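Local coordinates for peptidase S9 prolyl oligopeptidase catalytic domain-containing protein (PDB 4HXG), which probably acts as a serine peptidase of the prolyl oligopeptidase family, an acylaminoacyl peptidase that assembles into a self-compartmentalizing hexamer, at residues Ser18-Arg23 / Arg311-Lys316; Lys347-Arg352 / Trp366-Glu371; Gly386-Met391 / Ile465-Tyr470. The protein carries 1 engineered substitution. All coordinates share one frame; numbering follows the deposited sequence.

Contact 1: Ser18-Arg23 / Arg311-Lys316; sequences SDPRTR and RLIYLK
Ile-313, Pro-20 and Thr-22 meet where the first and last blades of the beta-propeller come together and close the ring. Strand 16-23 is an edge strand of the first four-stranded blade, and strand 312-317 belongs to the last. The two run almost antiparallel, with an angle of 169° between their short segments. At an axis separation of 7.4 Å they belong to neighbouring sheets, and with no hydrogen bond between the segments their contact is largely apolar; the blades are also tied by a hydrogen bond from the backbone N of Thr-22 to the Asp-307 carboxylate in neighbouring strand 302-308.

From CB outward, Ile-313 heads for strand 16-23 and carries two branches. CG1 stands between the backbone N and the carbonyl carbon (chi1 46°), which sends the longer branch across to the first blade. CG1 itself lies 3.9 Å from Thr-22 CB, the two side chains passing alongside, each heading for the other's strand. At the tip, Ile-313 CD1 reaches Pro-20 CB at 3.6 Å and lies near the backbone N of Arg-21. Within its own blade the side chain rests on Leu-327.

Thr-22 OG1 bonds to the carbonyl O of Leu-26 in its own blade, leaving the methyl for this interface: Thr-22 CG2 sits 3.7 Å from the carbonyl O of Arg-311. Asp-19 and Arg-21 set out away from strand 312-317 and pair along their own strand, Arg-21 NE meeting Asp-19 OD1 at 3.0 Å in a salt bridge, on the syn side but tilted out of the carboxylate plane; Arg-21 still touches Asp-307. Asp-19 OD2 has a second partner in Arg-65 of the next blade. At the other end of the apolar row, Leu-315 crosses the proline ring obliquely, and its CD1 comes to 4.0 Å from Pro-20 CD and 3.8 Å from Ser-18 CA.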
loop_
_atom_site.group_PDB
_atom_site.type_symbol
_atom_site.label_atom_id
_atom_site.label_comp_id
_atom_site.label_asym_id
_atom_site.label_seq_id
_atom_site.Cartn_x
_atom_site.Cartn_y
_atom_site.Cartn_z
ATOM N N SER F 18 -9.869 -33.376 13.002
ATOM C CA SER F 18 -11.189 -33.421 12.387
ATOM C C SER F 18 -11.169 -34.061 11.001
ATOM O O SER F 18 -10.108 -34.178 10.368
ATOM C CB SER F 18 -11.754 -32.009 12.265
ATOM O OG SER F 18 -11.008 -31.261 11.314
ATOM N N ASP F 19 -12.356 -34.484 10.558
ATOM C CA ASP F 19 -12.619 -34.844 9.166
ATOM C C ASP F 19 -11.680 -35.909 8.605
ATOM O O ASP F 19 -10.960 -35.657 7.642
ATOM C CB ASP F 19 -12.593 -33.584 8.293
ATOM C CG ASP F 19 -13.064 -33.844 6.873
ATOM O OD1 ASP F 19 -13.624 -34.933 6.606
ATOM O OD2 ASP F 19 -12.883 -32.947 6.021
ATOM N N PRO F 20 -11.689 -37.106 9.205
ATOM C CA PRO F 20 -10.811 -38.192 8.755
ATOM C C PRO F 20 -11.330 -38.811 7.475
ATOM O O PRO F 20 -12.549 -38.883 7.276
ATOM C CB PRO F 20 -10.906 -39.209 9.888
ATOM C CG PRO F 20 -12.275 -39.005 10.435
ATOM C CD PRO F 20 -12.561 -37.528 10.313
ATOM N N ARG F 21 -10.405 -39.257 6.631
ATOM C CA ARG F 21 -10.724 -39.885 5.357
ATOM C C ARG F 21 -9.736 -41.000 5.080
ATOM O O ARG F 21 -8.567 -40.893 5.436
ATOM C CB ARG F 21 -10.603 -38.858 4.244
ATOM C CG ARG F 21 -11.455 -37.652 4.457
ATOM C CD ARG F 21 -12.863 -37.928 4.003
ATOM N NE ARG F 21 -13.736 -36.800 4.286
ATOM C CZ ARG F 21 -14.979 -36.705 3.839
ATOM N NH1 ARG F 21 -15.478 -37.674 3.089
ATOM N NH2 ARG F 21 -15.720 -35.646 4.139
ATOM N N THR F 22 -10.185 -42.055 4.415
ATOM C CA THR F 22 -9.278 -43.147 4.090
ATOM C C THR F 22 -9.550 -43.790 2.725
ATOM O O THR F 22 -10.692 -43.841 2.252
ATOM C CB THR F 22 -9.300 -44.227 5.191
ATOM O OG1 THR F 22 -8.225 -45.151 4.989
ATOM C CG2 THR F 22 -10.621 -44.979 5.175
ATOM N N ARG F 23 -8.475 -44.248 2.089
ATOM C CA ARG F 23 -8.547 -45.096 0.905
ATOM C C ARG F 23 -7.299 -45.968 0.893
ATOM O O ARG F 23 -6.225 -45.531 1.326
ATOM C CB ARG F 23 -8.621 -44.262 -0.369
ATOM C CG ARG F 23 -9.953 -44.362 -1.120
ATOM C CD ARG F 23 -10.940 -43.275 -0.696
ATOM N NE ARG F 23 -12.169 -43.298 -1.487
ATOM N N ARG F 311 -9.715 -50.130 5.076
ATOM C CA ARG F 311 -9.373 -50.017 6.485
ATOM C C ARG F 311 -10.406 -49.156 7.187
ATOM O O ARG F 311 -11.090 -48.349 6.547
ATOM C CB ARG F 311 -7.987 -49.396 6.649
ATOM C CG ARG F 311 -6.917 -50.045 5.797
ATOM C CD ARG F 311 -6.566 -51.439 6.291
ATOM N NE ARG F 311 -5.404 -51.432 7.176
ATOM C CZ ARG F 311 -4.166 -51.152 6.771
ATOM N NH1 ARG F 311 -3.929 -50.836 5.500
ATOM N NH2 ARG F 311 -3.160 -51.177 7.638
ATOM N N LEU F 312 -10.516 -49.337 8.501
ATOM C CA LEU F 312 -11.475 -48.592 9.309
ATOM C C LEU F 312 -10.760 -47.654 10.268
ATOM O O LEU F 312 -9.997 -48.089 11.130
ATOM C CB LEU F 312 -12.379 -49.543 10.101
ATOM C CG LEU F 312 -13.354 -48.825 11.039
ATOM C CD1 LEU F 312 -14.285 -47.922 10.248
ATOM C CD2 LEU F 312 -14.153 -49.807 11.874
ATOM N N ILE F 313 -11.000 -46.362 10.124
ATOM C CA ILE F 313 -10.398 -45.415 11.045
ATOM C C ILE F 313 -11.458 -44.517 11.651
ATOM O O ILE F 313 -12.506 -44.278 11.049
ATOM C CB ILE F 313 -9.297 -44.576 10.368
ATOM C CG1 ILE F 313 -9.770 -44.054 9.011
ATOM C CG2 ILE F 313 -8.046 -45.412 10.187
ATOM C CD1 ILE F 313 -10.343 -42.647 9.050
ATOM N N TYR F 314 -11.190 -44.024 12.849
ATOM C CA TYR F 314 -12.127 -43.117 13.481
ATOM C C TYR F 314 -11.410 -42.242 14.464
ATOM O O TYR F 314 -10.300 -42.554 14.915
ATOM C CB TYR F 314 -13.249 -43.881 14.189
ATOM C CG TYR F 314 -12.773 -45.050 15.023
ATOM C CD1 TYR F 314 -12.565 -46.305 14.448
ATOM C CD2 TYR F 314 -12.531 -44.906 16.380
ATOM C CE1 TYR F 314 -12.124 -47.377 15.204
ATOM C CE2 TYR F 314 -12.096 -45.977 17.145
ATOM C CZ TYR F 314 -11.898 -47.210 16.552
ATOM O OH TYR F 314 -11.468 -48.277 17.307
ATOM N N LEU F 315 -12.060 -41.131 14.778
ATOM C CA LEU F 315 -11.588 -40.236 15.809
ATOM C C LEU F 315 -12.313 -40.586 17.087
ATOM O O LEU F 315 -13.540 -40.694 17.101
ATOM C CB LEU F 315 -11.866 -38.785 15.425
ATOM C CG LEU F 315 -11.025 -38.290 14.251
ATOM C CD1 LEU F 315 -11.239 -36.810 14.040
ATOM C CD2 LEU F 315 -9.560 -38.585 14.516
ATOM N N LYS F 316 -11.551 -40.777 18.160
ATOM C CA LYS F 316 -12.139 -41.054 19.463
ATOM C C LYS F 316 -11.811 -39.948 20.449
ATOM O O LYS F 316 -10.649 -39.679 20.725
ATOM C CB LYS F 316 -11.647 -42.389 20.018
ATOM C CG LYS F 316 -12.318 -42.782 21.326
ATOM C CD LYS F 316 -11.420 -43.654 22.186
ATOM C CE LYS F 316 -11.353 -45.080 21.676
ATOM N NZ LYS F 316 -10.622 -45.939 22.643
#

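Contact 2: Lys347-Arg352 / Trp366-Glu371; sequences KTFEPR and WYIKPE
Ile-368 and Phe-349 stand roughly perpendicular just beyond the open end of the antiparallel hairpin 352-358/361-368, which forms one margin of the alpha/beta-hydrolase sheet. Ile-368 CG2, anti to the backbone N, approaches Phe-349 CB and lies obliquely to the phenyl ring. CG1 takes the other direction, 4.0 Å from Pro-351 CB. Helix 398-405 backs this pair through Ala-404. Cut back to alanine, Ile-368 would lose both branches, and a gap would probably open beside Phe-349 CB and Pro-351.

Pro-351 also leans on Trp-366, CB to CB at 4.2 Å, while the indole NE1 turns to the hydroxyl of Tyr-394. On the sheet face that carries Arg-352 and Tyr-367, these two side chains run alongside each other in one direction. Arg-352 CB stands over one face of the Tyr-367 ring, offset toward its rim, and the guanidinium is turned 40° from the ring plane. Arg-352 CD runs on to 4.0 Å from Tyr-367 OH, a hydroxyl that has a weak hydrogen bond to Glu-452.

Their backbones are joined as well: Arg-352 N donates to Tyr-367 O (2.8 Å, 163°) and Tyr-367 N to Arg-352 O (3.1 Å, 159°). This reciprocal pair closes the hairpin's open end, with Arg-352 opposite Tyr-367; from Pro-351 back to Phe-349, contact is mainly apolar, with a CA-H...O contact from Pro-351 to Tyr-367 O.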
loop_
_atom_site.group_PDB
_atom_site.type_symbol
_atom_site.label_atom_id
_atom_site.label_comp_id
_atom_site.label_asym_id
_atom_site.label_seq_id
_atom_site.Cartn_x
_atom_site.Cartn_y
_atom_site.Cartn_z
ATOM N N LYS F 347 -3.083 -31.868 34.523
ATOM C CA LYS F 347 -3.982 -32.721 35.296
ATOM C C LYS F 347 -5.411 -32.724 34.749
ATOM O O LYS F 347 -5.986 -31.663 34.492
ATOM C CB LYS F 347 -3.978 -32.331 36.777
ATOM C CG LYS F 347 -4.755 -33.294 37.663
ATOM C CD LYS F 347 -4.792 -32.824 39.110
ATOM N N THR F 348 -5.972 -33.921 34.573
ATOM C CA THR F 348 -7.341 -34.075 34.095
ATOM C C THR F 348 -8.230 -34.737 35.160
ATOM O O THR F 348 -7.768 -35.565 35.946
ATOM C CB THR F 348 -7.386 -34.908 32.807
ATOM O OG1 THR F 348 -6.993 -36.253 33.091
ATOM C CG2 THR F 348 -6.440 -34.344 31.780
ATOM N N PHE F 349 -9.508 -34.367 35.175
ATOM C CA PHE F 349 -10.454 -34.878 36.159
ATOM C C PHE F 349 -11.526 -35.741 35.503
ATOM O O PHE F 349 -12.365 -35.228 34.775
ATOM C CB PHE F 349 -11.128 -33.707 36.867
ATOM C CG PHE F 349 -10.168 -32.662 37.350
ATOM C CD1 PHE F 349 -9.587 -31.774 36.457
ATOM C CD2 PHE F 349 -9.849 -32.560 38.693
ATOM C CE1 PHE F 349 -8.696 -30.802 36.896
ATOM C CE2 PHE F 349 -8.963 -31.594 39.138
ATOM C CZ PHE F 349 -8.385 -30.714 38.237
ATOM N N GLU F 350 -11.513 -37.045 35.773
ATOM C CA GLU F 350 -12.505 -37.957 35.192
ATOM C C GLU F 350 -13.829 -37.884 35.940
ATOM O O GLU F 350 -13.852 -37.937 37.168
ATOM C CB GLU F 350 -11.986 -39.399 35.182
ATOM C CG GLU F 350 -11.080 -39.731 34.000
ATOM C CD GLU F 350 -11.839 -39.858 32.682
ATOM O OE1 GLU F 350 -13.089 -39.774 32.702
ATOM O OE2 GLU F 350 -11.187 -40.049 31.628
ATOM N N PRO F 351 -14.941 -37.752 35.202
ATOM C CA PRO F 351 -16.256 -37.690 35.850
ATOM C C PRO F 351 -16.690 -39.057 36.388
ATOM O O PRO F 351 -16.420 -40.069 35.747
ATOM C CB PRO F 351 -17.175 -37.244 34.709
ATOM C CG PRO F 351 -16.532 -37.787 33.490
ATOM C CD PRO F 351 -15.046 -37.697 33.735
ATOM N N ARG F 352 -17.341 -39.087 37.551
ATOM C CA ARG F 352 -17.896 -40.334 38.082
ATOM C C ARG F 352 -19.375 -40.451 37.730
ATOM O O ARG F 352 -20.150 -39.522 37.953
ATOM C CB ARG F 352 -17.683 -40.457 39.600
ATOM C CG ARG F 352 -18.208 -41.774 40.173
ATOM C CD ARG F 352 -17.539 -42.183 41.491
ATOM N NE ARG F 352 -16.086 -42.320 41.377
ATOM C CZ ARG F 352 -15.308 -42.869 42.308
ATOM N NH1 ARG F 352 -15.837 -43.349 43.426
ATOM N NH2 ARG F 352 -13.996 -42.944 42.120
ATOM N N TRP F 366 -23.528 -37.393 36.196
ATOM C CA TRP F 366 -22.078 -37.374 36.327
ATOM C C TRP F 366 -21.655 -36.207 37.198
ATOM O O TRP F 366 -22.274 -35.140 37.159
ATOM C CB TRP F 366 -21.410 -37.234 34.956
ATOM C CG TRP F 366 -21.552 -38.437 34.074
ATOM C CD1 TRP F 366 -20.723 -39.525 34.026
ATOM C CD2 TRP F 366 -22.580 -38.673 33.102
ATOM N NE1 TRP F 366 -21.177 -40.424 33.087
ATOM C CE2 TRP F 366 -22.318 -39.927 32.511
ATOM C CE3 TRP F 366 -23.702 -37.952 32.683
ATOM C CZ2 TRP F 366 -23.142 -40.473 31.515
ATOM C CZ3 TRP F 366 -24.519 -38.495 31.694
ATOM C CH2 TRP F 366 -24.231 -39.740 31.119
ATOM N N TYR F 367 -20.605 -36.411 37.989
ATOM C CA TYR F 367 -19.951 -35.296 38.659
ATOM C C TYR F 367 -18.431 -35.421 38.647
ATOM O O TYR F 367 -17.883 -36.527 38.565
ATOM C CB TYR F 367 -20.458 -35.116 40.093
ATOM C CG TYR F 367 -20.042 -36.201 41.061
ATOM C CD1 TYR F 367 -20.901 -37.244 41.374
ATOM C CD2 TYR F 367 -18.798 -36.173 41.672
ATOM C CE1 TYR F 367 -20.531 -38.233 42.257
ATOM C CE2 TYR F 367 -18.418 -37.158 42.558
ATOM C CZ TYR F 367 -19.289 -38.186 42.849
ATOM O OH TYR F 367 -18.920 -39.170 43.735
ATOM N N ILE F 368 -17.762 -34.274 38.722
ATOM C CA ILE F 368 -16.318 -34.235 38.846
ATOM C C ILE F 368 -15.931 -33.714 40.222
ATOM O O ILE F 368 -16.431 -32.681 40.667
ATOM C CB ILE F 368 -15.697 -33.324 37.787
ATOM C CG1 ILE F 368 -16.025 -33.841 36.387
ATOM C CG2 ILE F 368 -14.198 -33.231 37.984
ATOM C CD1 ILE F 368 -15.504 -32.960 35.277
ATOM N N LYS F 369 -15.032 -34.425 40.895
ATOM C CA LYS F 369 -14.595 -34.016 42.222
ATOM C C LYS F 369 -13.268 -33.280 42.175
ATOM O O LYS F 369 -12.244 -33.855 41.800
ATOM C CB LYS F 369 -14.490 -35.220 43.159
ATOM C CG LYS F 369 -14.463 -34.840 44.628
ATOM C CD LYS F 369 -14.052 -36.011 45.497
ATOM C CE LYS F 369 -14.032 -35.613 46.966
ATOM N NZ LYS F 369 -13.629 -36.749 47.831
ATOM N N PRO F 370 -13.284 -32.000 42.563
ATOM C CA PRO F 370 -12.060 -31.202 42.597
ATOM C C PRO F 370 -11.153 -31.750 43.679
ATOM O O PRO F 370 -11.547 -32.699 44.354
ATOM C CB PRO F 370 -12.567 -29.811 42.993
ATOM C CG PRO F 370 -13.819 -30.072 43.759
ATOM C CD PRO F 370 -14.448 -31.260 43.082
ATOM N N GLU F 371 -9.968 -31.176 43.847
ATOM C CA GLU F 371 -9.107 -31.552 44.956
ATOM C C GLU F 371 -9.415 -30.618 46.104
ATOM O O GLU F 371 -9.220 -29.413 45.988
ATOM C CB GLU F 371 -7.622 -31.446 44.582
ATOM C CG GLU F 371 -7.069 -32.620 43.780
#

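Contact 3: Gly386-Met391 / Ile465-Tyr470; sequences GGPKGM and IAYGGY. Engineered in segment 465-470: Ala-466 (natural residue Ser). With HEZ (hexane-1,6-diol), chain B.
Gly-386 and Tyr-467 bring their CA atoms to within 4.4 Å, the loop after strand 378-384 running past the sharp turn between strand 459-465 and helix 467-478, where Ala-466 has a positive phi (61°). That turn, with Gly-468 and Gly-469, is the nucleophile elbow of the alpha/beta-hydrolase fold. Ala-466, at the N-cap and touching His-578, is engineered; the natural serine here is consistent with the nucleophile of a serine peptidase.

Tyr-467 carries the side-chain contact. Its CB lies 3.4 Å from Gly-387 N. With CG anti to the backbone N (chi1 -171°), the ring is carried up against the loop and offers one face to Pro-388. Pro-388 CG stands over the ring centre, 4.3 Å from the centroid and 11° off the normal, a CH-pi contact. The peptide before Pro-388 is cis, consistent with the tight bend of the loop at the ring, and the phenol OH is bonded to Asp-437.

Beside Ala-466, two backbone N-H groups converge on O1 of a hexane-1,6-diol, probably from the crystallisation liquor: Tyr-467 N at 3.1 Å and, weakly, Gly-387 N at 3.3 Å. The pose of the diol's adjoining carbon is doubtful. Even so, two N-H donors, one from each segment, aimed at a single oxygen beside the nucleophile position are what an oxyanion hole requires. They would probably stabilise the tetrahedral intermediate, as in related acylaminoacyl peptidases.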
loop_
_atom_site.group_PDB
_atom_site.type_symbol
_atom_site.label_atom_id
_atom_site.label_comp_id
_atom_site.label_asym_id
_atom_site.label_seq_id
_atom_site.Cartn_x
_atom_site.Cartn_y
_atom_site.Cartn_z
ATOM N N GLY F 386 -27.469 -28.186 25.944
ATOM C CA GLY F 386 -28.434 -27.677 24.988
ATOM C C GLY F 386 -29.357 -28.800 24.564
ATOM O O GLY F 386 -29.205 -29.940 25.005
ATOM N N GLY F 387 -30.324 -28.510 23.711
ATOM C CA GLY F 387 -31.382 -29.476 23.570
ATOM C C GLY F 387 -32.632 -29.040 22.858
ATOM O O GLY F 387 -32.610 -28.168 21.998
ATOM N N PRO F 388 -33.748 -29.669 23.231
ATOM C CA PRO F 388 -33.672 -30.552 24.403
ATOM C C PRO F 388 -32.876 -31.826 24.132
ATOM O O PRO F 388 -32.370 -32.447 25.066
ATOM C CB PRO F 388 -35.139 -30.882 24.688
ATOM C CG PRO F 388 -35.911 -29.775 24.037
ATOM C CD PRO F 388 -35.134 -29.433 22.801
ATOM N N LYS F 389 -32.701 -32.157 22.857
ATOM C CA LYS F 389 -32.223 -33.478 22.463
ATOM C C LYS F 389 -30.692 -33.595 22.426
ATOM O O LYS F 389 -30.148 -34.551 21.879
ATOM C CB LYS F 389 -32.875 -33.979 21.167
ATOM C CG LYS F 389 -32.891 -35.510 21.075
ATOM C CD LYS F 389 -33.569 -36.047 19.826
ATOM C CE LYS F 389 -33.468 -37.569 19.774
ATOM N NZ LYS F 389 -34.011 -38.138 18.510
ATOM N N GLY F 390 -30.002 -32.575 22.922
ATOM C CA GLY F 390 -28.584 -32.716 23.213
ATOM C C GLY F 390 -28.315 -33.817 24.232
ATOM O O GLY F 390 -29.238 -34.343 24.846
ATOM N N MET F 391 -27.048 -34.203 24.377
ATOM C CA MET F 391 -26.649 -35.236 25.340
ATOM C C MET F 391 -25.312 -34.934 26.011
ATOM O O MET F 391 -24.345 -34.644 25.323
ATOM C CB MET F 391 -26.534 -36.580 24.625
ATOM C CG MET F 391 -26.154 -37.730 25.528
ATOM S SD MET F 391 -26.130 -39.303 24.654
ATOM C CE MET F 391 -24.555 -39.199 23.809
ATOM N N ILE F 465 -25.732 -23.187 27.891
ATOM C CA ILE F 465 -25.800 -22.511 26.602
ATOM C C ILE F 465 -27.036 -22.996 25.857
ATOM O O ILE F 465 -27.421 -24.157 25.982
ATOM C CB ILE F 465 -24.547 -22.831 25.755
ATOM C CG1 ILE F 465 -23.275 -22.375 26.478
ATOM C CG2 ILE F 465 -24.638 -22.196 24.378
ATOM C CD1 ILE F 465 -22.028 -23.111 26.036
ATOM N N ALA F 466 -27.658 -22.116 25.079
ATOM C CA ALA F 466 -28.840 -22.497 24.310
ATOM C C ALA F 466 -29.985 -22.959 25.225
ATOM O O ALA F 466 -30.422 -22.211 26.107
ATOM C CB ALA F 466 -28.481 -23.575 23.304
ATOM N N TYR F 467 -30.485 -24.176 25.015
ATOM C CA TYR F 467 -31.533 -24.700 25.890
ATOM C C TYR F 467 -31.048 -24.651 27.327
ATOM O O TYR F 467 -31.793 -24.255 28.226
ATOM C CB TYR F 467 -31.946 -26.126 25.512
ATOM C CG TYR F 467 -33.170 -26.619 26.255
ATOM C CD1 TYR F 467 -34.409 -26.017 26.064
ATOM C CD2 TYR F 467 -33.091 -27.685 27.145
ATOM C CE1 TYR F 467 -35.533 -26.460 26.737
ATOM C CE2 TYR F 467 -34.222 -28.139 27.829
ATOM C CZ TYR F 467 -35.434 -27.520 27.617
ATOM O OH TYR F 467 -36.554 -27.953 28.286
ATOM N N GLY F 468 -29.793 -25.047 27.535
ATOM C CA GLY F 468 -29.168 -24.956 28.837
ATOM C C GLY F 468 -29.253 -23.550 29.394
ATOM O O GLY F 468 -29.431 -23.359 30.591
ATOM N N GLY F 469 -29.128 -22.558 28.522
ATOM C CA GLY F 469 -29.209 -21.169 28.942
ATOM C C GLY F 469 -30.614 -20.789 29.369
ATOM O O GLY F 469 -30.808 -20.009 30.302
ATOM N N TYR F 470 -31.599 -21.336 28.667
ATOM C CA TYR F 470 -32.991 -21.175 29.044
ATOM C C TYR F 470 -33.231 -21.828 30.390
ATOM O O TYR F 470 -33.913 -21.260 31.248
ATOM C CB TYR F 470 -33.891 -21.820 28.003
ATOM C CG TYR F 470 -35.187 -22.363 28.554
ATOM C CD1 TYR F 470 -36.233 -21.513 28.893
ATOM C CD2 TYR F 470 -35.373 -23.732 28.716
ATOM C CE1 TYR F 470 -37.426 -22.011 29.386
ATOM C CE2 TYR F 470 -36.562 -24.242 29.210
ATOM C CZ TYR F 470 -37.585 -23.377 29.542
ATOM O OH TYR F 470 -38.768 -23.888 30.032
HETATM O O1 HEZ B . -30.387 -25.534 22.212
HETATM C C1 HEZ B . -31.595 -25.720 21.463
HETATM C C2 HEZ B . -32.562 -24.552 21.667
HETATM C C3 HEZ B . -33.018 -24.025 20.308
HETATM C C4 HEZ B . -34.333 -23.260 20.382
HETATM C C5 HEZ B . -34.956 -23.189 18.992
HETATM C C6 HEZ B . -35.761 -21.907 18.802
HETATM O O6 HEZ B . -34.937 -20.769 19.097
#

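The three contacts follow one another along the chain, each closing before the next opens, and none touches another. Contact 1 belongs to the propeller, joining the first of its seven blades to the last, and lies about 29 Å, centre to centre, from both of the others. Contacts 2 and 3 share the eight-stranded sheet of the hydrolase domain. Contact 2 sits at its margin, on the first hairpin after the propeller. Contact 3 lies at the ends of the central strands 378-384 and 459-465, about 22 Å away between centres. The chain thus completes its propeller ring, starts the catalytic domain at the sheet margin, then builds the probable active site.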